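Local coordinates for NRPS (Penicillium fellutanum, PDB 6NKI), which forms part of a nonribosomal peptide synthetase, as a Rossmann-type protein of the male sterility family that binds NADPH dihydro-nicotinamide-adenine-dinucleotide phosphate, at residues W270-A275 with P380-I385; W323-L328 with Q397-N402. One frame throughout, in Å; residues are numbered along the deposited sequence.

Interaction 1: residues W270-A275 with P380-I385; sequences WLFVAA and PLPVPI
The indole of Trp270 carries Val383 CG2 and Pro384 CD over one face, while Phe272 meets the loop with its edge, Pro382 O lying in the plane of the phenyl ring. Both approaches to the indole are CH-pi contacts: Val383 CG2 stands 4.0 Å from the centroid of the five-membered ring of Trp270, and Pro384 CD lies 4.3 Å from that centroid. Pro384 reaches further across the benzo part, its CG 3.6 Å from Trp270 CZ2, and the two side chains cross at about a right angle. Trp270 CG, anti to the backbone N (chi1 -176°), is with CB the atom that Val383 CG2 touches most closely. One face of Phe272 is taken by Trp270 CD1, 3.6 Å above the phenyl plane and over its centre. Leu381 CD1 comes obliquely to Phe272 CE2 at 3.9 Å. An inverse gamma turn centred on Pro382, with Val383 N hydrogen-bonded to Leu381 O at 2.7 Å, bends the loop around the phenyl tip. Trp270 and Phe272 stand two apart on strand 270-275, the middle one of a mixed sheet between 233-235 and 316-318, and present both rings to the loop between helices 363-369 and 389-410. No hydrogen bond joins the segments; proline and branched aliphatic groups suit a contact that rests on CH-pi contacts over the indole face and dispersion around the phenyl rim.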
ATOM      1  N   TRP A 270      -3.188 -15.712  12.234  1.00 98.74           N
ATOM      2  CA  TRP A 270      -2.704 -14.505  11.583  1.00 95.44           C
ATOM      3  C   TRP A 270      -1.241 -14.662  11.170  1.00 93.21           C
ATOM      4  O   TRP A 270      -0.419 -15.168  11.943  1.00 81.92           O
ATOM      5  CB  TRP A 270      -2.849 -13.292  12.506  1.00 93.93           C
ATOM      6  CG  TRP A 270      -2.438 -12.084  11.803  1.00 95.81           C
ATOM      7  CD1 TRP A 270      -1.193 -11.537  11.776  1.00 95.59           C
ATOM      8  CD2 TRP A 270      -3.258 -11.254  11.000  1.00 98.97           C
ATOM      9  NE1 TRP A 270      -1.180 -10.423  10.990  1.00 90.57           N
ATOM     10  CE2 TRP A 270      -2.442 -10.218  10.507  1.00 95.11           C
ATOM     11  CE3 TRP A 270      -4.610 -11.280  10.644  1.00 99.79           C
ATOM     12  CZ2 TRP A 270      -2.934  -9.216   9.685  1.00 99.16           C
ATOM     13  CZ3 TRP A 270      -5.097 -10.280   9.823  1.00 97.40           C
ATOM     14  CH2 TRP A 270      -4.258  -9.269   9.350  1.00 97.35           C
ATOM     15  N   LEU A 271      -0.928 -14.196   9.962  1.00 78.11           N
ATOM     16  CA  LEU A 271       0.400 -14.266   9.360  1.00 90.83           C
ATOM     17  C   LEU A 271       0.930 -12.845   9.134  1.00 86.46           C
ATOM     18  O   LEU A 271       0.317 -12.058   8.401  1.00 74.40           O
ATOM     19  CB  LEU A 271       0.344 -15.012   8.024  1.00 76.32           C
ATOM     20  CG  LEU A 271       1.642 -15.287   7.255  1.00 75.30           C
ATOM     21  CD1 LEU A 271       2.426 -16.392   7.961  1.00 97.03           C
ATOM     22  CD2 LEU A 271       1.422 -15.614   5.773  1.00 74.67           C
ATOM     23  N   PHE A 272       2.087 -12.532   9.723  1.00 85.87           N
ATOM     24  CA  PHE A 272       2.682 -11.200   9.582  1.00 80.95           C
ATOM     25  C   PHE A 272       3.531 -11.146   8.320  1.00 80.04           C
ATOM     26  O   PHE A 272       4.682 -11.587   8.317  1.00 85.22           O
ATOM     27  CB  PHE A 272       3.516 -10.830  10.806  1.00 82.88           C
ATOM     28  CG  PHE A 272       2.706 -10.611  12.061  1.00 86.76           C
ATOM     29  CD1 PHE A 272       1.972  -9.433  12.236  1.00 82.53           C
ATOM     30  CD2 PHE A 272       2.716 -11.557  13.087  1.00 88.99           C
ATOM     31  CE1 PHE A 272       1.238  -9.224  13.381  1.00 81.37           C
ATOM     32  CE2 PHE A 272       1.984 -11.343  14.243  1.00 91.21           C
ATOM     33  CZ  PHE A 272       1.236 -10.170  14.379  1.00 90.76           C
ATOM     34  N   VAL A 273       2.994 -10.548   7.265  1.00 77.07           N
ATOM     35  CA  VAL A 273       3.728 -10.380   6.017  1.00 74.36           C
ATOM     36  C   VAL A 273       3.370  -9.023   5.381  1.00 75.42           C
ATOM     37  O   VAL A 273       2.239  -8.530   5.501  1.00 65.86           O
ATOM     38  CB  VAL A 273       3.455 -11.594   5.086  1.00 68.93           C
ATOM     39  CG1 VAL A 273       1.989 -11.689   4.768  1.00 68.28           C
ATOM     40  CG2 VAL A 273       4.220 -11.501   3.799  1.00 66.64           C
ATOM     41  N   ALA A 274       4.356  -8.426   4.705  1.00 64.46           N
ATOM     42  CA  ALA A 274       4.251  -7.069   4.180  1.00 71.35           C
ATOM     43  C   ALA A 274       5.116  -6.925   2.937  1.00 62.48           C
ATOM     44  O   ALA A 274       6.123  -7.615   2.779  1.00 62.60           O
ATOM     45  CB  ALA A 274       4.658  -6.008   5.207  1.00 63.54           C
ATOM     46  N   ALA A 275       4.683  -6.080   2.026  1.00 66.81           N
ATOM     47  CA  ALA A 275       5.561  -5.838   0.912  1.00 75.15           C
ATOM     48  C   ALA A 275       6.736  -5.020   1.424  1.00 72.74           C
ATOM     49  O   ALA A 275       6.630  -4.316   2.433  1.00 69.03           O
ATOM     50  CB  ALA A 275       4.841  -5.116  -0.218  1.00 73.52           C
ATOM     51  N   PRO A 380       0.075 -12.956  22.239  1.00163.93           N
ATOM     52  CA  PRO A 380       0.518 -11.614  22.668  1.00160.09           C
ATOM     53  C   PRO A 380       0.944 -10.668  21.551  1.00149.08           C
ATOM     54  O   PRO A 380       0.897  -9.447  21.756  1.00152.24           O
ATOM     55  CB  PRO A 380       1.689 -11.928  23.610  1.00165.24           C
ATOM     56  CG  PRO A 380       1.349 -13.252  24.171  1.00171.78           C
ATOM     57  CD  PRO A 380       0.682 -14.014  23.065  1.00170.29           C
ATOM     58  N   LEU A 381       1.367 -11.172  20.393  1.00137.42           N
ATOM     59  CA  LEU A 381       1.861 -10.313  19.317  1.00125.14           C
ATOM     60  C   LEU A 381       0.805  -9.300  18.873  1.00117.58           C
ATOM     61  O   LEU A 381      -0.389  -9.491  19.145  1.00117.48           O
ATOM     62  CB  LEU A 381       2.335 -11.169  18.137  1.00120.35           C
ATOM     63  CG  LEU A 381       3.655 -11.903  18.388  1.00117.83           C
ATOM     64  CD1 LEU A 381       3.992 -12.825  17.243  1.00115.85           C
ATOM     65  CD2 LEU A 381       4.765 -10.899  18.588  1.00115.19           C
ATOM     66  N   PRO A 382       1.197  -8.207  18.198  1.00111.32           N
ATOM     67  CA  PRO A 382       0.258  -7.108  17.915  1.00109.71           C
ATOM     68  C   PRO A 382      -0.689  -7.414  16.759  1.00112.51           C
ATOM     69  O   PRO A 382      -0.707  -6.716  15.739  1.00111.70           O
ATOM     70  CB  PRO A 382       1.207  -5.950  17.573  1.00104.62           C
ATOM     71  CG  PRO A 382       2.345  -6.620  16.907  1.00102.27           C
ATOM     72  CD  PRO A 382       2.544  -7.902  17.684  1.00108.37           C
ATOM     73  N   VAL A 383      -1.499  -8.454  16.916  1.00118.09           N
ATOM     74  CA  VAL A 383      -2.393  -8.824  15.814  1.00120.54           C
ATOM     75  C   VAL A 383      -3.430  -7.716  15.622  1.00115.93           C
ATOM     76  O   VAL A 383      -4.082  -7.304  16.602  1.00122.36           O
ATOM     77  CB  VAL A 383      -3.047 -10.195  16.080  1.00135.42           C
ATOM     78  CG1 VAL A 383      -3.954 -10.164  17.311  1.00147.98           C
ATOM     79  CG2 VAL A 383      -3.797 -10.690  14.860  1.00135.31           C
ATOM     80  N   PRO A 384      -3.561  -7.151  14.423  1.00109.61           N
ATOM     81  CA  PRO A 384      -4.517  -6.049  14.209  1.00109.83           C
ATOM     82  C   PRO A 384      -5.954  -6.504  14.355  1.00122.68           C
ATOM     83  O   PRO A 384      -6.425  -7.370  13.616  1.00124.22           O
ATOM     84  CB  PRO A 384      -4.213  -5.582  12.780  1.00100.83           C
ATOM     85  CG  PRO A 384      -3.520  -6.706  12.141  1.00 98.93           C
ATOM     86  CD  PRO A 384      -2.731  -7.377  13.232  1.00104.12           C
ATOM     87  N   ILE A 385      -6.649  -5.909  15.332  1.00136.25           N
ATOM     88  CA  ILE A 385      -8.076  -6.143  15.537  1.00147.68           C
ATOM     89  C   ILE A 385      -8.855  -5.857  14.261  1.00144.06           C
ATOM     90  O   ILE A 385      -9.805  -6.572  13.914  1.00143.32           O
ATOM     91  CB  ILE A 385      -8.571  -5.291  16.723  1.00159.86           C
ATOM     92  CG1 ILE A 385     -10.056  -5.531  17.002  1.00170.79           C
ATOM     93  CG2 ILE A 385      -8.248  -3.813  16.513  1.00161.41           C
ATOM     94  CD1 ILE A 385     -10.531  -4.945  18.327  1.00179.11           C
TER

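Interaction 2: residues W323-L328 with Q397-N402; sequences WKAIML and QAVVRN
Helices 319-330 and 389-410 run in broadly the same direction where Ala325 and Val400 meet, the axes of their short segments approaching to 7.6 Å at a signed crossing angle of -37°. The two CA atoms of Ala325 and Val400 are 5.1 Å apart, a separation that the small methyl of the alanine permits. That methyl points toward the other helix and is met by both valines: Val399 CG1 lies 3.4 Å from Ala325 CB, and Val400 CG2 lies 3.5 Å from the same Ala325 CB. Each valine then uses its second branch on another residue. Val399 CG2 faces Ile326 CD1 at 3.3 Å, and the two side chains cross at about a right angle. The CA-CB bond of Ile326 leads away from helix 389-410, but a chi2 of -66° brings CD1 back to the valine. Val400 CG1 meets Leu328 CD2 at 3.6 Å, the two side chains crossing obliquely. Beta-branched valine suits this seam because its two methyls diverge close to the backbone and can serve two partners at once. Trp250 of helix 248-259 packs against both Ile326 and Val399, whereas Leu328 reaches the second subunit, packing on its His289. Apolar side-chain packing without a hydrogen bond between the segments, with an alanine where the backbones come nearest, is a familiar form of close helix-helix packing, here between two helices of the C-terminal part of the chain, outside the parallel sheet.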
ATOM      1  N   TRP A 323      -3.396 -18.843   1.847  1.00 90.53           N
ATOM      2  CA  TRP A 323      -3.306 -20.006   0.966  1.00 98.67           C
ATOM      3  C   TRP A 323      -4.238 -19.922  -0.240  1.00100.19           C
ATOM      4  O   TRP A 323      -3.869 -20.395  -1.323  1.00 96.85           O
ATOM      5  CB  TRP A 323      -3.588 -21.294   1.720  1.00 97.93           C
ATOM      6  CG  TRP A 323      -2.512 -21.726   2.639  1.00 96.05           C
ATOM      7  CD1 TRP A 323      -2.546 -21.730   4.000  1.00 96.86           C
ATOM      8  CD2 TRP A 323      -1.219 -22.189   2.268  1.00 88.33           C
ATOM      9  NE1 TRP A 323      -1.362 -22.210   4.503  1.00 98.43           N
ATOM     10  CE2 TRP A 323      -0.528 -22.495   3.454  1.00 98.11           C
ATOM     11  CE3 TRP A 323      -0.579 -22.390   1.044  1.00 88.01           C
ATOM     12  CZ2 TRP A 323       0.758 -23.005   3.449  1.00 89.54           C
ATOM     13  CZ3 TRP A 323       0.705 -22.886   1.045  1.00 88.39           C
ATOM     14  CH2 TRP A 323       1.357 -23.184   2.235  1.00 89.15           C
ATOM     15  N   LYS A 324      -5.438 -19.338  -0.100  1.00 91.76           N
ATOM     16  CA  LYS A 324      -6.259 -19.267  -1.299  1.00 93.97           C
ATOM     17  C   LYS A 324      -5.637 -18.349  -2.326  1.00 92.06           C
ATOM     18  O   LYS A 324      -5.949 -18.472  -3.515  1.00 85.81           O
ATOM     19  CB  LYS A 324      -7.713 -18.871  -1.000  1.00102.38           C
ATOM     20  CG  LYS A 324      -7.984 -17.564  -0.310  1.00111.47           C
ATOM     21  CD  LYS A 324      -9.504 -17.260  -0.313  1.00121.59           C
ATOM     22  CE  LYS A 324     -10.359 -18.134   0.630  1.00120.98           C
ATOM     23  NZ  LYS A 324     -10.201 -17.847   2.089  1.00117.44           N
ATOM     24  N   ALA A 325      -4.719 -17.474  -1.895  1.00 87.73           N
ATOM     25  CA  ALA A 325      -3.994 -16.607  -2.809  1.00 81.20           C
ATOM     26  C   ALA A 325      -2.841 -17.348  -3.469  1.00 84.40           C
ATOM     27  O   ALA A 325      -2.610 -17.190  -4.673  1.00 79.61           O
ATOM     28  CB  ALA A 325      -3.503 -15.373  -2.058  1.00 80.22           C
ATOM     29  N   ILE A 326      -2.099 -18.140  -2.684  1.00 92.26           N
ATOM     30  CA  ILE A 326      -1.136 -19.094  -3.242  1.00101.69           C
ATOM     31  C   ILE A 326      -1.787 -19.906  -4.366  1.00 98.75           C
ATOM     32  O   ILE A 326      -1.324 -19.911  -5.516  1.00 98.60           O
ATOM     33  CB  ILE A 326      -0.587 -20.014  -2.127  1.00105.60           C
ATOM     34  CG1 ILE A 326       0.272 -19.254  -1.071  1.00112.56           C
ATOM     35  CG2 ILE A 326       0.099 -21.251  -2.724  1.00113.28           C
ATOM     36  CD1 ILE A 326       1.623 -18.654  -1.589  1.00 77.76           C
ATOM     37  N   MET A 327      -2.890 -20.585  -4.052  1.00 97.59           N
ATOM     38  CA  MET A 327      -3.495 -21.459  -5.057  1.00 99.65           C
ATOM     39  C   MET A 327      -4.009 -20.670  -6.253  1.00 99.17           C
ATOM     40  O   MET A 327      -3.939 -21.156  -7.389  1.00 98.87           O
ATOM     41  CB  MET A 327      -4.632 -22.279  -4.443  1.00110.85           C
ATOM     42  CG  MET A 327      -4.229 -23.310  -3.377  1.00 94.57           C
ATOM     43  SD  MET A 327      -5.680 -24.164  -2.760  1.00111.59           S
ATOM     44  CE  MET A 327      -6.454 -22.912  -1.761  1.00117.93           C
ATOM     45  N   LEU A 328      -4.511 -19.455  -6.022  1.00 94.75           N
ATOM     46  CA  LEU A 328      -4.940 -18.604  -7.125  1.00 94.07           C
ATOM     47  C   LEU A 328      -3.785 -18.275  -8.063  1.00 94.54           C
ATOM     48  O   LEU A 328      -3.961 -18.236  -9.287  1.00 97.59           O
ATOM     49  CB  LEU A 328      -5.563 -17.324  -6.575  1.00 98.68           C
ATOM     50  CG  LEU A 328      -6.382 -16.433  -7.521  1.00107.12           C
ATOM     51  CD1 LEU A 328      -7.453 -15.727  -6.711  1.00110.55           C
ATOM     52  CD2 LEU A 328      -5.535 -15.414  -8.299  1.00105.65           C
ATOM     53  N   GLN A 397      -2.484  -9.498  -3.258  1.00 71.89           N
ATOM     54  CA  GLN A 397      -1.957  -9.546  -4.608  1.00 73.75           C
ATOM     55  C   GLN A 397      -0.449  -9.750  -4.596  1.00 72.44           C
ATOM     56  O   GLN A 397       0.114 -10.299  -5.545  1.00 76.39           O
ATOM     57  CB  GLN A 397      -2.313  -8.258  -5.385  1.00 72.59           C
ATOM     58  CG  GLN A 397      -3.760  -8.000  -5.512  1.00 77.88           C
ATOM     59  CD  GLN A 397      -4.493  -9.108  -6.239  1.00 81.82           C
ATOM     60  OE1 GLN A 397      -5.262  -9.839  -5.624  1.00 74.29           O
ATOM     61  NE2 GLN A 397      -4.277  -9.219  -7.559  1.00 81.05           N
ATOM     62  N   ALA A 398       0.233  -9.320  -3.543  1.00 69.55           N
ATOM     63  CA  ALA A 398       1.673  -9.552  -3.522  1.00 66.85           C
ATOM     64  C   ALA A 398       1.981 -11.048  -3.438  1.00 71.16           C
ATOM     65  O   ALA A 398       2.851 -11.548  -4.165  1.00 69.27           O
ATOM     66  CB  ALA A 398       2.321  -8.764  -2.376  1.00 64.04           C
ATOM     67  N   VAL A 399       1.234 -11.790  -2.612  1.00 69.57           N
ATOM     68  CA  VAL A 399       1.413 -13.241  -2.582  1.00 72.46           C
ATOM     69  C   VAL A 399       0.941 -13.882  -3.873  1.00 79.71           C
ATOM     70  O   VAL A 399       1.649 -14.725  -4.439  1.00 71.60           O
ATOM     71  CB  VAL A 399       0.769 -13.885  -1.342  1.00 75.97           C
ATOM     72  CG1 VAL A 399      -0.680 -13.701  -1.320  1.00 80.59           C
ATOM     73  CG2 VAL A 399       1.018 -15.382  -1.393  1.00 81.15           C
ATOM     74  N   VAL A 400      -0.220 -13.456  -4.401  1.00 71.26           N
ATOM     75  CA  VAL A 400      -0.682 -14.026  -5.661  1.00 81.16           C
ATOM     76  C   VAL A 400       0.379 -13.858  -6.733  1.00 72.73           C
ATOM     77  O   VAL A 400       0.661 -14.780  -7.501  1.00 88.01           O
ATOM     78  CB  VAL A 400      -2.029 -13.415  -6.109  1.00 83.58           C
ATOM     79  CG1 VAL A 400      -2.367 -13.856  -7.545  1.00 76.19           C
ATOM     80  CG2 VAL A 400      -3.177 -13.854  -5.208  1.00 81.56           C
ATOM     81  N   ARG A 401       0.967 -12.675  -6.822  1.00 91.60           N
ATOM     82  CA  ARG A 401       1.924 -12.459  -7.902  1.00 93.91           C
ATOM     83  C   ARG A 401       3.195 -13.277  -7.674  1.00 92.41           C
ATOM     84  O   ARG A 401       3.887 -13.638  -8.635  1.00 89.49           O
ATOM     85  CB  ARG A 401       2.276 -10.972  -8.043  1.00 96.77           C
ATOM     86  CG  ARG A 401       1.139  -9.985  -8.261  1.00108.16           C
ATOM     87  CD  ARG A 401       0.344 -10.271  -9.521  1.00127.36           C
ATOM     88  NE  ARG A 401       1.166 -10.318 -10.729  1.00141.04           N
ATOM     89  CZ  ARG A 401       1.541  -9.252 -11.430  1.00142.96           C
ATOM     90  NH1 ARG A 401       1.180  -8.034 -11.040  1.00142.37           N
ATOM     91  NH2 ARG A 401       2.284  -9.408 -12.520  1.00144.16           N
ATOM     92  N   ASN A 402       3.514 -13.585  -6.417  1.00 94.43           N
ATOM     93  CA  ASN A 402       4.710 -14.369  -6.139  1.00103.41           C
ATOM     94  C   ASN A 402       4.462 -15.859  -6.392  1.00101.02           C
ATOM     95  O   ASN A 402       5.289 -16.541  -7.012  1.00 97.08           O
ATOM     96  CB  ASN A 402       5.180 -14.118  -4.696  1.00103.20           C
ATOM     97  CG  ASN A 402       5.778 -12.701  -4.486  1.00100.24           C
ATOM     98  OD1 ASN A 402       6.555 -12.214  -5.302  1.00101.71           O
ATOM     99  ND2 ASN A 402       5.407 -12.056  -3.384  1.00 97.66           N
TER

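From the N terminus, the chain first builds most of the parallel sheet of the Rossmann-type core, then reaches strand 270-275 and, later, helix 319-330. The loop 380-385 returns to that strand and closes interaction 1 over 104 intervening residues. Interaction 2 opens within this span, at 323-328, and closes just beyond it, at 397-402, with 68 residues between; the two closures therefore cross. Their centres are 18 Å apart and their nearest atoms about 5 Å, without touching. Leu271, packed on Met319 and Phe322, links the strand to helix 319-330. Together the contacts bring the loop before helix 389-410, and that helix itself, back onto the small mixed sheet and its neighbouring helices.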